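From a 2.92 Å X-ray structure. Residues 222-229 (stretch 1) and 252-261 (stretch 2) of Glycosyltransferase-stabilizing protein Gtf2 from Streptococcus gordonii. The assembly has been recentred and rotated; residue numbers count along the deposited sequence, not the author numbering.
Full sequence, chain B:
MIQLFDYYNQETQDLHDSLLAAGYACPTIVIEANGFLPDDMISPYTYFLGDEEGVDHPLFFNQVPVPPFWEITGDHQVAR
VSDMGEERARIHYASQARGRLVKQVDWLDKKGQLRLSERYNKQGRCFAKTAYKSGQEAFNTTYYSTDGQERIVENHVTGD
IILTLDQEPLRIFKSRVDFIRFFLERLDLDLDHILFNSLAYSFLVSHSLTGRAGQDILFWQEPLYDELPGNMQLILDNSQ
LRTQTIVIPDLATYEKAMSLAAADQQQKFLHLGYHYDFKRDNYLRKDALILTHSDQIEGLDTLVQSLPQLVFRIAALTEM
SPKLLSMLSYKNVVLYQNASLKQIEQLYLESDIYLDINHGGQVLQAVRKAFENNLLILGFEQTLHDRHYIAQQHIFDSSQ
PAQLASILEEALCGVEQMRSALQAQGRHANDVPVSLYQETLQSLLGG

Stretch 1 (222-229) EPLYDELP
Stretch 2 (252-261) ATYEKAMSLA

Residues 252-260 form the last turns of a helix that begins earlier in the chain, and A261 is the first residue to leave helical phi/psi. Within it, A257 N to T253 O is very short at 2.5 Å, while L260 N to K256 O, 3.3 Å, is weak. Residues 222-229 have no regular secondary structure; P223, L224 and Y225 are extended (phi/psi -74/164, -127/156 and -145/-158), D226 turns to -46/-44, and E227 returns to -120/178. The segment follows the helix in the same N-to-C sense, with register set by CA atoms of L224 and T253 at 6.1 Å and of E227 and L260 at 6.7 Å.

No hydrogen bond crosses the interface; packing alone accounts for the 400 Å² buried, summed over both sides. L224 contributes most, 79 Å². Its CA-to-CB bond points toward the helix, with chi1 at -96°, between wells, and chi2 p. This places L224 CD2 4.0 Å from A257 CB and also 4.0 Å from A257 CA, so the leucine methyl rests against both the alanine methyl and the helix backbone; alanine suits the place as a small apolar partner. T253 (chi1 p) also points toward the loop, its CG2 3.7 Å from L224 N.

L260, with 76 Å² covered by the loop, uses the m,t rotamer to direct CD1 at the loop backbone: L260 CD1 lies 3.1 Å from Y225 O, a tight approach, 3.4 Å from D226 O and 3.7 Å from E227 C. Here a branched apolar side chain meets main chain, while the CA-to-CB bonds of Y225, D226 and E227 point away from the helix.

K256, whose CA-to-CB bond points toward the loop, is extended, all four chi angles t. Its aliphatic portion lies along the loop, K256 CD 3.4 Å from L224 O and K256 CE 4.3 Å from Y225 CA; a long methylene chain suits this exposed border.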

# COMPACT_ATOMS: atom_id res chain seq x y z
N GLU B 222 21.05 20.67 -35.45
CA GLU B 222 21.67 20.17 -34.22
C GLU B 222 23.16 20.52 -34.20
O GLU B 222 23.71 21.01 -35.18
CB GLU B 222 21.44 18.67 -34.11
CG GLU B 222 20.01 18.29 -33.77
CD GLU B 222 19.56 17.00 -34.43
OE1 GLU B 222 20.23 15.97 -34.26
OE2 GLU B 222 18.52 17.03 -35.14
N PRO B 223 23.84 20.27 -33.08
CA PRO B 223 25.28 20.54 -33.03
C PRO B 223 26.10 19.53 -33.82
O PRO B 223 25.63 18.45 -34.19
CB PRO B 223 25.60 20.46 -31.53
CG PRO B 223 24.32 20.78 -30.85
CD PRO B 223 23.26 20.17 -31.73
N LEU B 224 27.36 19.91 -34.08
CA LEU B 224 28.34 19.03 -34.69
C LEU B 224 29.61 18.99 -33.85
O LEU B 224 29.95 19.95 -33.16
CB LEU B 224 28.72 19.44 -36.11
CG LEU B 224 27.95 18.69 -37.19
CD1 LEU B 224 26.62 19.31 -37.24
CD2 LEU B 224 28.63 18.84 -38.52
N TYR B 225 30.34 17.90 -34.01
CA TYR B 225 31.41 17.46 -33.13
C TYR B 225 32.48 16.79 -34.00
O TYR B 225 32.60 17.09 -35.19
CB TYR B 225 30.88 16.54 -32.02
CG TYR B 225 29.95 17.22 -31.04
CD1 TYR B 225 30.14 18.55 -30.68
CD2 TYR B 225 28.87 16.55 -30.48
CE1 TYR B 225 29.29 19.18 -29.80
CE2 TYR B 225 28.02 17.17 -29.60
CZ TYR B 225 28.23 18.49 -29.26
OH TYR B 225 27.38 19.11 -28.37
N ASP B 226 33.30 15.95 -33.37
CA ASP B 226 34.46 15.34 -34.03
C ASP B 226 34.15 14.79 -35.42
O ASP B 226 34.93 14.99 -36.36
CB ASP B 226 35.03 14.25 -33.13
CG ASP B 226 35.46 14.78 -31.78
OD1 ASP B 226 34.79 15.68 -31.25
OD2 ASP B 226 36.49 14.29 -31.24
N GLU B 227 33.03 14.09 -35.59
CA GLU B 227 32.67 13.57 -36.90
C GLU B 227 31.34 14.13 -37.37
O GLU B 227 30.65 14.87 -36.67
CB GLU B 227 32.61 12.04 -36.91
CG GLU B 227 33.52 11.32 -35.95
CD GLU B 227 33.24 9.82 -35.94
OE1 GLU B 227 32.51 9.36 -36.83
OE2 GLU B 227 33.74 9.12 -35.05
N LEU B 228 30.97 13.74 -38.57
CA LEU B 228 29.63 13.86 -39.10
C LEU B 228 28.78 12.71 -38.58
O LEU B 228 29.29 11.61 -38.34
CB LEU B 228 29.64 13.82 -40.62
CG LEU B 228 29.85 15.18 -41.28
CD1 LEU B 228 29.73 15.08 -42.81
CD2 LEU B 228 29.11 16.28 -40.62
N PRO B 229 27.48 12.91 -38.30
CA PRO B 229 26.60 11.74 -38.12
C PRO B 229 26.74 10.81 -39.31
O PRO B 229 26.84 11.27 -40.45
CB PRO B 229 25.20 12.35 -38.04
CG PRO B 229 25.39 13.82 -37.84
CD PRO B 229 26.83 14.18 -37.94
N ALA B 252 28.41 28.75 -37.07
CA ALA B 252 29.53 28.20 -36.34
C ALA B 252 29.70 26.72 -36.65
O ALA B 252 30.83 26.25 -36.83
CB ALA B 252 29.30 28.45 -34.85
N THR B 253 28.59 25.99 -36.76
CA THR B 253 28.69 24.58 -37.11
C THR B 253 28.86 24.39 -38.62
O THR B 253 29.52 23.44 -39.04
CB THR B 253 27.49 23.80 -36.59
OG1 THR B 253 26.29 24.56 -36.74
CG2 THR B 253 27.69 23.45 -35.11
N TYR B 254 28.28 25.28 -39.43
CA TYR B 254 28.52 25.22 -40.88
C TYR B 254 30.01 25.21 -41.19
O TYR B 254 30.46 24.52 -42.11
CB TYR B 254 27.84 26.40 -41.59
CG TYR B 254 28.09 26.48 -43.10
CD1 TYR B 254 29.15 27.22 -43.61
CD2 TYR B 254 27.27 25.80 -44.00
CE1 TYR B 254 29.38 27.30 -44.99
CE2 TYR B 254 27.50 25.87 -45.37
CZ TYR B 254 28.55 26.61 -45.86
OH TYR B 254 28.77 26.68 -47.22
N GLU B 255 30.79 25.97 -40.43
CA GLU B 255 32.24 25.90 -40.55
C GLU B 255 32.76 24.55 -40.09
O GLU B 255 33.60 23.92 -40.76
CB GLU B 255 32.90 27.02 -39.76
CG GLU B 255 32.14 28.33 -39.79
CD GLU B 255 33.05 29.52 -39.55
OE1 GLU B 255 33.28 30.28 -40.51
OE2 GLU B 255 33.52 29.69 -38.41
N LYS B 256 32.28 24.07 -38.94
CA LYS B 256 32.65 22.75 -38.46
C LYS B 256 32.21 21.67 -39.44
O LYS B 256 32.85 20.62 -39.54
CB LYS B 256 32.04 22.50 -37.08
CG LYS B 256 32.76 21.45 -36.25
CD LYS B 256 32.41 21.62 -34.78
CE LYS B 256 33.55 21.14 -33.89
NZ LYS B 256 33.31 21.48 -32.45
N ALA B 257 31.12 21.91 -40.17
CA ALA B 257 30.68 20.97 -41.19
C ALA B 257 31.61 20.99 -42.39
O ALA B 257 32.08 19.93 -42.85
CB ALA B 257 29.25 21.30 -41.62
N MSE B 258 31.91 22.17 -42.92
CA MSE B 258 32.85 22.32 -44.03
C MSE B 258 34.23 21.79 -43.64
O MSE B 258 34.97 21.30 -44.48
CB MSE B 258 32.95 23.78 -44.48
CG MSE B 258 31.68 24.36 -45.08
SE MSE B 258 31.05 23.42 -46.66
CE MSE B 258 31.14 24.86 -47.97
N SER B 259 34.56 21.90 -42.35
CA SER B 259 35.84 21.37 -41.88
C SER B 259 35.93 19.87 -42.11
O SER B 259 36.92 19.37 -42.68
CB SER B 259 36.03 21.69 -40.40
OG SER B 259 36.90 20.76 -39.79
N LEU B 260 34.91 19.13 -41.70
CA LEU B 260 34.93 17.67 -41.74
C LEU B 260 34.49 17.09 -43.07
O LEU B 260 34.67 15.89 -43.30
CB LEU B 260 34.04 17.11 -40.63
CG LEU B 260 34.23 17.78 -39.26
CD1 LEU B 260 33.22 17.23 -38.27
CD2 LEU B 260 35.66 17.61 -38.75
N ALA B 261 33.93 17.90 -43.96
CA ALA B 261 33.54 17.43 -45.28
C ALA B 261 34.72 17.56 -46.24
O ALA B 261 35.50 18.51 -46.16
CB ALA B 261 32.34 18.21 -45.81